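Local structure of dTDP-4-dehydrorhamnose reductase (Yersinia enterocolitica, 5U9C) at residues P76-A79 and G80-H84; S23-K26 and D27-Y30; I173-K177 and A178-S182; A47-S50 and Y51-E55; E113-L116 and S117-E120. The protein probably catalyses the NADPH-dependent reduction of dTDP-4-dehydro-L-rhamnose to dTDP-L-rhamnose, the last step in making this activated sugar. All coordinates share one frame; numbering follows the deposited sequence. Where two conformers were deposited one is given.

Interaction 1: P76-A79 and G80-H84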
loop_
_atom_site.group_PDB
_atom_site.type_symbol
_atom_site.label_atom_id
_atom_site.label_comp_id
_atom_site.label_asym_id
_atom_site.label_seq_id
_atom_site.Cartn_x
_atom_site.Cartn_y
_atom_site.Cartn_z
ATOM N N PRO D 76 22.153 -2.222 11.699
ATOM C CA PRO D 76 21.032 -2.795 12.462
ATOM C C PRO D 76 21.483 -3.752 13.564
ATOM O O PRO D 76 20.759 -3.900 14.547
ATOM C CB PRO D 76 20.184 -3.501 11.400
ATOM C CG PRO D 76 21.019 -3.562 10.170
ATOM C CD PRO D 76 22.061 -2.487 10.261
ATOM N N ALA D 77 22.667 -4.373 13.426
ATOM C CA ALA D 77 23.176 -5.272 14.482
ATOM C C ALA D 77 23.320 -4.531 15.798
ATOM O O ALA D 77 23.012 -5.064 16.868
ATOM C CB ALA D 77 24.521 -5.891 14.095
ATOM N N ARG D 78 23.784 -3.289 15.716
ATOM C CA ARG D 78 23.963 -2.473 16.906
ATOM C C ARG D 78 22.608 -2.122 17.516
ATOM O O ARG D 78 22.433 -2.203 18.733
ATOM C CB ARG D 78 24.751 -1.224 16.580
ATOM C CG ARG D 78 25.035 -0.349 17.781
ATOM C CD ARG D 78 25.881 0.831 17.342
ATOM N NE ARG D 78 26.171 1.739 18.451
ATOM C CZ ARG D 78 27.307 1.786 19.131
ATOM N NH1 ARG D 78 28.325 0.976 18.835
ATOM N NH2 ARG D 78 27.434 2.679 20.111
ATOM N N ALA D 79 21.660 -1.742 16.672
ATOM C CA ALA D 79 20.296 -1.450 17.121
ATOM C C ALA D 79 19.677 -2.654 17.850
ATOM O O ALA D 79 19.032 -2.518 18.908
ATOM C CB ALA D 79 19.426 -1.075 15.923
ATOM N N GLY D 80 19.858 -3.838 17.268
ATOM C CA GLY D 80 19.317 -5.061 17.832
ATOM C C GLY D 80 19.930 -5.415 19.174
ATOM O O GLY D 80 19.229 -5.653 20.146
ATOM N N ILE D 81 21.252 -5.438 19.222
ATOM C CA ILE D 81 21.946 -5.759 20.456
ATOM C C ILE D 81 21.633 -4.792 21.589
ATOM O O ILE D 81 21.299 -5.218 22.701
ATOM C CB ILE D 81 23.459 -5.777 20.233
ATOM C CG1 ILE D 81 23.820 -6.912 19.252
ATOM C CG2 ILE D 81 24.185 -5.958 21.572
ATOM C CD1 ILE D 81 25.235 -6.878 18.732
ATOM N N TYR D 82 21.702 -3.499 21.293
ATOM C CA TYR D 82 21.517 -2.468 22.315
ATOM C C TYR D 82 20.091 -2.246 22.766
ATOM O O TYR D 82 19.858 -1.999 23.953
ATOM C CB TYR D 82 22.036 -1.123 21.814
ATOM C CG TYR D 82 23.534 -0.914 21.868
ATOM C CD1 TYR D 82 24.420 -1.837 21.326
ATOM C CD2 TYR D 82 24.059 0.273 22.386
ATOM C CE1 TYR D 82 25.804 -1.613 21.338
ATOM C CE2 TYR D 82 25.435 0.506 22.409
ATOM C CZ TYR D 82 26.300 -0.438 21.884
ATOM O OH TYR D 82 27.661 -0.200 21.912
ATOM N N ASN D 83 19.155 -2.281 21.829
ATOM C CA ASN D 83 17.753 -1.964 22.136
ATOM C C ASN D 83 16.881 -3.174 22.331
ATOM O O ASN D 83 15.880 -3.109 23.067
ATOM C CB ASN D 83 17.173 -1.041 21.045
ATOM C CG ASN D 83 17.936 0.277 20.935
ATOM O OD1 ASN D 83 18.663 0.656 21.860
ATOM N ND2 ASN D 83 17.792 0.975 19.801
ATOM N N HIS D 84 17.227 -4.275 21.664
ATOM C CA HIS D 84 16.441 -5.493 21.825
ATOM C C HIS D 84 17.079 -6.510 22.758
ATOM O O HIS D 84 16.522 -6.802 23.803
ATOM C CB HIS D 84 16.107 -6.132 20.490
ATOM C CG HIS D 84 15.438 -7.462 20.620
ATOM N ND1 HIS D 84 15.671 -8.494 19.743
ATOM C CD2 HIS D 84 14.634 -7.963 21.589
ATOM C CE1 HIS D 84 14.966 -9.549 20.115
ATOM N NE2 HIS D 84 14.340 -9.257 21.241
#
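Gly-80 N donates to Pro-76 O at 2.9 Å, and the same i to i+4 step is repeated by Ile-81 on Ala-77, Tyr-82 on Arg-78 and Asn-83 on Ala-79. The bond from Ile-81 N to Ala-77 O is nearly straight, whereas that from Asn-83 N to Ala-79 O bends to 150°, close to a wider, pi-type turn at residues 80-84. One turn apart, Arg-78 and Tyr-82 meet over their flat groups. With CG anti to the backbone N (chi1 -177°) and the chain extended as far as NE, Arg-78 runs across the tyrosine: its CG stands 4.1 Å from the Tyr-82 ring centroid, a CH-pi contact over one face toward the rim. Farther along, Tyr-82 OH lies over a face of the guanidinium, 3.4 Å from Arg-78 CZ, and the two planes are tilted by 31°. The hydroxyl rests there without a hydrogen bond to the guanidinium; the charge of Arg-78 is met by Glu-66 in a salt bridge through NE. Ala-79 and Pro-76 pack against Leu-121 and Asn-119 of the second subunit. A regular start giving way to a pi-type turn characterises helix 76-97 of the Rossmann-type fold, whose first turns face that subunit.

Interaction 2: S23-K26 and D27-Y30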
loop_
_atom_site.group_PDB
_atom_site.type_symbol
_atom_site.label_atom_id
_atom_site.label_comp_id
_atom_site.label_asym_id
_atom_site.label_seq_id
_atom_site.Cartn_x
_atom_site.Cartn_y
_atom_site.Cartn_z
ATOM N N SER D 23 18.530 13.186 39.637
ATOM C CA SER D 23 18.517 14.391 40.446
ATOM C C SER D 23 17.234 14.500 41.288
ATOM O O SER D 23 17.311 14.714 42.495
ATOM C CB SER D 23 18.705 15.615 39.542
ATOM O OG SER D 23 18.585 16.810 40.271
ATOM N N ALA D 24 16.065 14.320 40.664
ATOM C CA ALA D 24 14.777 14.381 41.388
ATOM C C ALA D 24 14.694 13.311 42.492
ATOM O O ALA D 24 14.073 13.533 43.523
ATOM C CB ALA D 24 13.601 14.221 40.420
ATOM N N LEU D 25 15.320 12.153 42.261
ATOM C CA LEU D 25 15.300 11.053 43.243
ATOM C C LEU D 25 16.098 11.325 44.516
ATOM O O LEU D 25 15.901 10.636 45.522
ATOM C CB LEU D 25 15.762 9.735 42.606
ATOM C CG LEU D 25 14.748 9.124 41.634
ATOM C CD1 LEU D 25 15.358 7.933 40.927
ATOM C CD2 LEU D 25 13.464 8.710 42.351
ATOM N N LYS D 26 16.982 12.321 44.484
ATOM C CA LYS D 26 17.754 12.666 45.673
ATOM C C LYS D 26 16.854 13.136 46.810
ATOM O O LYS D 26 17.181 12.920 47.961
ATOM C CB LYS D 26 18.890 13.666 45.375
ATOM C CG LYS D 26 19.980 13.057 44.483
ATOM C CD LYS D 26 21.378 13.612 44.750
ATOM C CE LYS D 26 21.627 15.012 44.212
ATOM N NZ LYS D 26 21.964 15.006 42.764
ATOM N N ASP D 27 15.692 13.707 46.486
ATOM C CA ASP D 27 14.726 14.148 47.511
ATOM C C ASP D 27 13.665 13.061 47.822
ATOM O O ASP D 27 12.487 13.382 48.034
ATOM C CB ASP D 27 14.014 15.449 47.077
ATOM C CG ASP D 27 14.962 16.642 46.949
ATOM O OD1 ASP D 27 15.948 16.741 47.718
ATOM O OD2 ASP D 27 14.684 17.512 46.096
ATOM N N THR D 28 14.070 11.786 47.848
ATOM C CA THR D 28 13.134 10.693 48.145
ATOM C C THR D 28 13.755 9.711 49.131
ATOM O O THR D 28 14.911 9.871 49.513
ATOM C CB THR D 28 12.722 9.923 46.872
ATOM O OG1 THR D 28 13.832 9.162 46.365
ATOM C CG2 THR D 28 12.198 10.880 45.804
ATOM N N ASP D 29 12.962 8.710 49.532
ATOM C CA ASP D 29 13.394 7.636 50.436
ATOM C C ASP D 29 14.185 6.524 49.699
ATOM O O ASP D 29 14.675 5.593 50.320
ATOM C CB ASP D 29 12.171 6.940 51.068
ATOM C CG ASP D 29 11.329 7.858 51.924
ATOM O OD1 ASP D 29 11.803 8.953 52.291
ATOM O OD2 ASP D 29 10.185 7.458 52.253
ATOM N N TYR D 30 14.292 6.619 48.383
ATOM C CA TYR D 30 14.945 5.563 47.599
ATOM C C TYR D 30 16.485 5.506 47.621
ATOM O O TYR D 30 17.145 6.518 47.730
ATOM C CB TYR D 30 14.450 5.652 46.146
ATOM C CG TYR D 30 13.041 5.125 45.953
ATOM C CD1 TYR D 30 12.841 3.784 45.707
ATOM C CD2 TYR D 30 11.921 5.951 46.003
ATOM C CE1 TYR D 30 11.584 3.264 45.515
ATOM C CE2 TYR D 30 10.639 5.426 45.829
ATOM C CZ TYR D 30 10.486 4.079 45.583
ATOM O OH TYR D 30 9.251 3.479 45.382
HETATM O O HOH W 1 17.458 9.212 47.109
#
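Thr-28 folds back on Leu-25, and its OG1 donates to Leu-25 O over only 2.7 Å, the tight centre of the contact. The threonine hydroxyl sits between its own backbone N and carbonyl carbon (chi1 70°), which turns it to the leucine carbonyl and sets CG2 3.7 Å from the same oxygen. Thr-28 N adds a weak bond to Leu-25 O at 3.2 Å, bent to 125°. A water donates to that oxygen too, at 2.6 Å, and passes on to Tyr-30 O, so the one carbonyl of Leu-25 gathers several donors. Thr-28 OG1 also accepts from Tyr-30 N at 3.3 Å. On the inner side, Leu-25 packs on Ile-8 and Ile-10 of strand 7-11 and on Ile-204. The opposite character belongs to Lys-26 and Asp-27, solvent-exposed residues at the outer bend. Here Asp-27 N reaches Ala-24 O through a weak bond of 3.4 Å, and the bent Lys-26 side chain makes little contact beyond its CB. A type I beta turn from Leu-25 to Thr-28, followed by an ST turn at Thr-28, thus leads helix 16-25 into strand 31-34, completing the first beta-alpha-beta crossover of the Rossmann-type fold.

Interaction 3: I173-K177 and A178-S182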
loop_
_atom_site.group_PDB
_atom_site.type_symbol
_atom_site.label_atom_id
_atom_site.label_comp_id
_atom_site.label_asym_id
_atom_site.label_seq_id
_atom_site.Cartn_x
_atom_site.Cartn_y
_atom_site.Cartn_z
ATOM N N ILE D 173 19.169 27.191 18.884
ATOM C CA ILE D 173 19.525 28.266 19.797
ATOM C C ILE D 173 20.982 28.771 19.565
ATOM O O ILE D 173 21.235 29.982 19.591
ATOM C CB ILE D 173 19.247 27.880 21.268
ATOM C CG1 ILE D 173 17.724 27.796 21.496
ATOM C CG2 ILE D 173 19.834 28.905 22.214
ATOM C CD1 ILE D 173 17.298 27.332 22.875
ATOM N N GLN D 174 21.908 27.843 19.347
ATOM C CA GLN D 174 23.326 28.163 19.053
ATOM C C GLN D 174 23.450 29.018 17.768
ATOM O O GLN D 174 24.224 30.004 17.718
ATOM C CB GLN D 174 24.113 26.859 18.908
ATOM C CG GLN D 174 25.598 27.010 18.626
ATOM C CD GLN D 174 26.279 25.679 18.291
ATOM O OE1 GLN D 174 25.636 24.614 18.242
ATOM N NE2 GLN D 174 27.592 25.740 18.036
ATOM N N GLN D 175 22.681 28.659 16.743
ATOM C CA GLN D 175 22.679 29.422 15.488
ATOM C C GLN D 175 22.094 30.817 15.690
ATOM O O GLN D 175 22.592 31.793 15.110
ATOM C CB GLN D 175 21.929 28.695 14.379
ATOM C CG GLN D 175 22.627 27.437 13.910
ATOM C CD GLN D 175 21.764 26.657 12.937
ATOM O OE1 GLN D 175 21.608 27.030 11.769
ATOM N NE2 GLN D 175 21.221 25.570 13.406
ATOM N N ILE D 176 21.043 30.908 16.503
ATOM C CA ILE D 176 20.427 32.206 16.807
ATOM C C ILE D 176 21.440 33.078 17.558
ATOM O O ILE D 176 21.678 34.214 17.175
ATOM C CB ILE D 176 19.106 32.078 17.602
ATOM C CG1 ILE D 176 17.997 31.542 16.690
ATOM C CG2 ILE D 176 18.704 33.442 18.169
ATOM C CD1 ILE D 176 16.721 31.098 17.396
ATOM N N LYS D 177 22.059 32.524 18.599
ATOM C CA LYS D 177 23.046 33.260 19.388
ATOM C C LYS D 177 24.280 33.674 18.573
ATOM O O LYS D 177 24.892 34.694 18.854
ATOM C CB LYS D 177 23.469 32.450 20.610
ATOM C CG LYS D 177 22.404 32.373 21.695
ATOM C CD LYS D 177 22.899 31.512 22.851
ATOM C CE LYS D 177 21.957 31.545 24.040
ATOM N NZ LYS D 177 21.927 32.885 24.681
ATOM N N ALA D 178 24.636 32.885 17.568
ATOM C CA ALA D 178 25.784 33.209 16.701
ATOM C C ALA D 178 25.433 34.263 15.634
ATOM O O ALA D 178 26.292 34.662 14.850
ATOM C CB ALA D 178 26.321 31.950 16.038
ATOM N N GLY D 179 24.178 34.699 15.608
ATOM C CA GLY D 179 23.719 35.682 14.646
ATOM C C GLY D 179 23.634 35.191 13.205
ATOM O O GLY D 179 23.926 35.959 12.273
ATOM N N SER D 180 23.231 33.930 13.013
ATOM C CA SER D 180 23.111 33.366 11.670
ATOM C C SER D 180 22.132 34.178 10.832
ATOM O O SER D 180 21.068 34.587 11.314
ATOM C CB SER D 180 22.661 31.898 11.713
ATOM O OG SER D 180 23.613 31.083 12.387
ATOM N N THR D 181 22.507 34.420 9.580
ATOM C CA THR D 181 21.677 35.180 8.665
ATOM C C THR D 181 20.396 34.401 8.326
ATOM O O THR D 181 19.360 35.006 8.027
ATOM C CB THR D 181 22.443 35.568 7.375
ATOM O OG1 THR D 181 21.698 36.559 6.664
ATOM C CG2 THR D 181 22.691 34.377 6.477
ATOM N N SER D 182 20.467 33.069 8.417
ATOM C CA SER D 182 19.319 32.219 8.133
ATOM C C SER D 182 19.519 30.831 8.684
ATOM O O SER D 182 20.650 30.313 8.745
ATOM C CB SER D 182 19.094 32.066 6.629
ATOM O OG SER D 182 20.197 31.407 6.080
HETATM O O HOH W 2 22.791 28.877 10.397
#
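A Schellman motif ends helix 168-177; its outer bond joins Ser-180 to Gln-175, its inner one Gly-179 to Ile-176. Ser-180 N donates to Gln-175 O at 3.1 Å with a nearly straight N-H (166°), while inside that loop Gly-179 N reaches Ile-176 O at 3.0 Å. The inner bond arrives from above the carbonyl plane of Ile-176 rather than on a lone pair. Gly-179 makes the reversal with a positive phi of 70°, a backbone state that suits a residue with no side chain. One residue earlier the helix still keeps its regular bond, Ala-178 N to Gln-174 O at 2.9 Å, and the methyl of Ala-178 rests 3.3 Å from that oxygen.

In the conformer given, one of two deposited for Ser-180, its OG donates to Gln-175 O as well, at 3.0 Å. The hydroxyl lies beside its own backbone N, anti to the carbonyl carbon (chi1 -62°), and there faces the same acceptor as the amide while also touching Gln-175 CB at 3.5 Å. The capped helix leads into strand 182-186, and a water spans the gap, donating to Gln-175 OE1 at 2.6 Å and also to Ser-182 O. The other end of that amide, NE2, bonds to the backbone of Lys-171, a residue seen to bind (R)-malate. Beneath the turn Ile-176 packs on Ile-183 and Ile-232, and its carbonyl O is also hydrogen-bonded to a citrate, probably from the crystallisation liquor.

Interaction 4: A47-S50 and Y51-E55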
loop_
_atom_site.group_PDB
_atom_site.type_symbol
_atom_site.label_atom_id
_atom_site.label_comp_id
_atom_site.label_asym_id
_atom_site.label_seq_id
_atom_site.Cartn_x
_atom_site.Cartn_y
_atom_site.Cartn_z
ATOM N N ALA D 47 26.013 -10.159 30.389
ATOM C CA ALA D 47 26.390 -9.931 31.783
ATOM C C ALA D 47 25.290 -9.211 32.553
ATOM O O ALA D 47 25.383 -9.047 33.769
ATOM C CB ALA D 47 27.685 -9.125 31.856
ATOM N N ILE D 48 24.238 -8.809 31.863
ATOM C CA ILE D 48 23.177 -8.049 32.507
ATOM C C ILE D 48 22.347 -8.815 33.551
ATOM O O ILE D 48 22.135 -8.302 34.644
ATOM C CB ILE D 48 22.267 -7.411 31.449
ATOM C CG1 ILE D 48 23.081 -6.371 30.663
ATOM C CG2 ILE D 48 21.037 -6.770 32.083
ATOM C CD1 ILE D 48 22.311 -5.697 29.545
ATOM N N PHE D 49 21.874 -10.012 33.212
ATOM C CA PHE D 49 21.016 -10.783 34.110
ATOM C C PHE D 49 21.645 -11.029 35.490
ATOM O O PHE D 49 21.009 -10.755 36.522
ATOM C CB PHE D 49 20.588 -12.100 33.459
ATOM C CG PHE D 49 19.605 -12.891 34.273
ATOM C CD1 PHE D 49 20.048 -13.826 35.215
ATOM C CD2 PHE D 49 18.235 -12.715 34.096
ATOM C CE1 PHE D 49 19.136 -14.554 35.964
ATOM C CE2 PHE D 49 17.325 -13.452 34.829
ATOM C CZ PHE D 49 17.769 -14.358 35.774
ATOM N N SER D 50 22.881 -11.519 35.517
ATOM C CA SER D 50 23.555 -11.781 36.794
ATOM C C SER D 50 23.715 -10.517 37.611
ATOM O O SER D 50 23.463 -10.523 38.813
ATOM C CB SER D 50 24.921 -12.420 36.593
ATOM O OG SER D 50 24.773 -13.708 36.062
ATOM N N TYR D 51 24.113 -9.433 36.953
ATOM C CA TYR D 51 24.306 -8.146 37.645
ATOM C C TYR D 51 23.013 -7.625 38.258
ATOM O O TYR D 51 22.954 -7.381 39.456
ATOM C CB TYR D 51 24.934 -7.074 36.728
ATOM C CG TYR D 51 24.911 -5.707 37.347
ATOM C CD1 TYR D 51 25.705 -5.398 38.453
ATOM C CD2 TYR D 51 24.066 -4.727 36.849
ATOM C CE1 TYR D 51 25.655 -4.131 39.051
ATOM C CE2 TYR D 51 23.997 -3.478 37.428
ATOM C CZ TYR D 51 24.785 -3.177 38.518
ATOM O OH TYR D 51 24.682 -1.920 39.046
ATOM N N ILE D 52 21.971 -7.491 37.455
ATOM C CA ILE D 52 20.716 -6.963 37.989
ATOM C C ILE D 52 20.073 -7.845 39.073
ATOM O O ILE D 52 19.627 -7.322 40.103
ATOM C CB ILE D 52 19.720 -6.639 36.871
ATOM C CG1 ILE D 52 20.323 -5.542 35.979
ATOM C CG2 ILE D 52 18.369 -6.217 37.453
ATOM C CD1 ILE D 52 19.411 -5.104 34.854
ATOM N N THR D 53 20.049 -9.164 38.874
ATOM C CA THR D 53 19.410 -10.044 39.848
ATOM C C THR D 53 20.122 -10.011 41.192
ATOM O O THR D 53 19.462 -10.056 42.221
ATOM C CB THR D 53 19.225 -11.495 39.345
ATOM O OG1 THR D 53 20.477 -12.031 38.904
ATOM C CG2 THR D 53 18.249 -11.524 38.188
ATOM N N ALA D 54 21.460 -9.913 41.182
ATOM C CA ALA D 54 22.227 -9.815 42.439
ATOM C C ALA D 54 21.944 -8.496 43.171
ATOM O O ALA D 54 22.017 -8.460 44.405
ATOM C CB ALA D 54 23.733 -9.992 42.207
ATOM N N GLU D 55 21.614 -7.425 42.434
ATOM C CA GLU D 55 21.279 -6.130 43.063
ATOM C C GLU D 55 19.894 -6.138 43.711
ATOM O O GLU D 55 19.618 -5.330 44.601
ATOM C CB GLU D 55 21.326 -4.976 42.045
ATOM C CG GLU D 55 22.719 -4.644 41.526
ATOM C CD GLU D 55 23.629 -4.144 42.621
ATOM O OE1 GLU D 55 23.194 -3.257 43.378
ATOM O OE2 GLU D 55 24.769 -4.632 42.722
#
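Phe-49 offers one ring face to Thr-53, whose methyl CG2 stands almost over the centre, 3.8 Å from the centroid and 14° off the ring normal. This CH-pi contact spans one turn of the helix. It is set up from both sides: the Phe-49 ring swings anti to its own nitrogen, while Thr-53 places CG2 beside its backbone N and OG1 between N and the carbonyl carbon (chi1 54°). The latter choice sends the hydroxyl back to the helix backbone, where OG1 donates to Phe-49 O at 2.8 Å. The same oxygen accepts Thr-53 N at 3.0 Å, and the two donors approach from opposite faces of its carbonyl plane. The hydroxyl's donor bond thus stays within the helix.

These residues belong to helix 48-55, which runs beside the central parallel sheet of the Rossmann-type fold and packs on helix 76-97. Its backbone ladder is weak at the entrance, with Tyr-51 N 3.4 Å from Ala-47 O, but firm at the next rung, where Ile-52 N meets Ile-48 O in an almost straight bond (178°). On the buried flank Ile-48 and Ile-52 run alongside each other in a common direction, with Ile-48 CG2 3.6 Å from Ile-52 CD1. Ile-90 and Ala-93 of helix 76-97 cover this pair, and Phe-96 of that helix touches Thr-53. Tyr-51 turns instead to Ile-33 and Leu-9 on the sheet.

Interaction 5: E113-L116 and S117-E120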
loop_
_atom_site.group_PDB
_atom_site.type_symbol
_atom_site.label_atom_id
_atom_site.label_comp_id
_atom_site.label_asym_id
_atom_site.label_seq_id
_atom_site.Cartn_x
_atom_site.Cartn_y
_atom_site.Cartn_z
ATOM N N GLU D 113 2.150 3.416 8.749
ATOM C CA GLU D 113 0.773 3.620 8.297
ATOM C C GLU D 113 0.561 4.928 7.556
ATOM O O GLU D 113 -0.358 5.025 6.750
ATOM C CB GLU D 113 -0.207 3.506 9.460
ATOM C CG GLU D 113 -1.653 3.700 9.044
ATOM C CD GLU D 113 -2.636 3.396 10.153
ATOM O OE1 GLU D 113 -2.232 2.841 11.208
ATOM O OE2 GLU D 113 -3.821 3.748 9.957
ATOM N N GLY D 114 1.351 5.959 7.867
ATOM C CA GLY D 114 1.228 7.227 7.167
ATOM C C GLY D 114 0.184 8.214 7.650
ATOM O O GLY D 114 -0.064 9.240 6.978
ATOM N N LYS D 115 -0.417 7.965 8.811
ATOM C CA LYS D 115 -1.382 8.962 9.315
ATOM C C LYS D 115 -0.689 10.043 10.132
ATOM O O LYS D 115 0.520 9.980 10.352
ATOM C CB LYS D 115 -2.560 8.330 10.024
ATOM C CG LYS D 115 -2.294 7.518 11.251
ATOM C CD LYS D 115 -3.648 6.969 11.698
ATOM C CE LYS D 115 -3.609 6.171 12.971
ATOM N NZ LYS D 115 -5.015 5.874 13.358
ATOM N N LEU D 116 -1.442 11.040 10.556
ATOM C CA LEU D 116 -0.866 12.213 11.224
ATOM C C LEU D 116 -0.557 12.069 12.717
ATOM O O LEU D 116 0.393 12.690 13.214
ATOM C CB LEU D 116 -1.741 13.435 10.932
ATOM C CG LEU D 116 -1.853 13.690 9.390
ATOM C CD1 LEU D 116 -2.665 14.939 9.045
ATOM C CD2 LEU D 116 -0.503 13.739 8.655
ATOM N N SER D 117 -1.294 11.204 13.415
ATOM C CA SER D 117 -1.083 11.047 14.844
ATOM C C SER D 117 -1.490 9.646 15.282
ATOM O O SER D 117 -2.384 9.061 14.671
ATOM C CB SER D 117 -1.939 12.077 15.587
ATOM O OG SER D 117 -1.495 12.191 16.898
ATOM N N TYR D 118 -0.853 9.134 16.334
ATOM C CA TYR D 118 -1.124 7.799 16.852
ATOM C C TYR D 118 -1.380 7.805 18.377
ATOM O O TYR D 118 -0.630 8.449 19.144
ATOM C CB TYR D 118 0.075 6.866 16.566
ATOM C CG TYR D 118 0.430 6.759 15.095
ATOM C CD1 TYR D 118 1.306 7.659 14.502
ATOM C CD2 TYR D 118 -0.136 5.763 14.294
ATOM C CE1 TYR D 118 1.604 7.584 13.158
ATOM C CE2 TYR D 118 0.153 5.678 12.938
ATOM C CZ TYR D 118 1.036 6.581 12.379
ATOM O OH TYR D 118 1.332 6.479 11.041
ATOM N N ASN D 119 -2.413 7.080 18.813
ATOM C CA ASN D 119 -2.677 6.914 20.243
ATOM C C ASN D 119 -2.332 5.476 20.692
ATOM O O ASN D 119 -1.868 4.656 19.867
ATOM C CB ASN D 119 -4.103 7.349 20.608
ATOM C CG ASN D 119 -5.162 6.473 19.999
ATOM O OD1 ASN D 119 -5.042 5.234 19.983
ATOM N ND2 ASN D 119 -6.240 7.104 19.527
ATOM N N GLU D 120 -2.524 5.181 21.978
ATOM C CA GLU D 120 -2.174 3.868 22.533
ATOM C C GLU D 120 -2.945 2.662 21.926
ATOM O O GLU D 120 -2.504 1.530 22.069
ATOM C CB GLU D 120 -2.253 3.847 24.071
ATOM C CG GLU D 120 -1.311 4.811 24.811
ATOM C CD GLU D 120 -1.899 6.206 25.072
ATOM O OE1 GLU D 120 -2.854 6.608 24.382
ATOM O OE2 GLU D 120 -1.385 6.915 25.969
HETATM O O HOH W 3 2.604 8.525 9.894
#
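The Tyr-118 ring has Glu-113 OE1 at its edge, near the ring plane and 4.1 Å from Tyr-118 CE2, with the carboxylate turned 72° against the ring. A water lies in plane at the hydroxyl end. Phe-110 stacks with the same ring. Lys-115 approaches obliquely, its CG 3.5 Å from Tyr-118 CE2 and Lys-115 CE 3.7 Å from Tyr-118 CD2, so that the extended aliphatic chain crosses the tyrosine at a slant. Its first torsion (chi1 62°) starts the chain toward the ring, and the ammonium end travels on to a salt bridge with Asp-122 and a hydrogen bond to Tyr-129 of the fourth subunit.

The loop between strand 100-106 and the short strand 117-118 thus curls round one aromatic side chain. Gly-114, with its positive phi of 84°, makes the bend that brings Gly-114 N and Lys-115 N each to 3.2 Å from Tyr-118 OH. That hydroxyl donates to the water at 2.7 Å, and the water donates in turn to Lys-115 O at 2.6 Å, closing a bridge between ring and loop backbone. At the strand itself, Tyr-118 pairs through its backbone with Gly-261 and Glu-263, while Ser-117 OG is bonded to Glu-263 and Leu-116 touches Asp-188 of the third subunit.

Along the chain the order is interaction 2, 4, 1, 5, 3, all within the RmlD substrate-binding region. The first three belong to the Rossmann-type part: interaction 2 ends helix 16-25 before strand 31-34, while interactions 4 and 1 lie on helices 48-55 and 76-97. These two are nearest neighbours, with centres 20 Å and nearest atoms about 7 Å apart, and their helices pack together. Interaction 5 follows strand 100-106 of the same sheet and, like interaction 1, meets other subunits. Interaction 3 closes helix 168-177 near residues that bind (R)-malate, its centre 47 Å from that of interaction 4, across the chain's centre. Local turns and caps thus recur throughout the fold without touching one another.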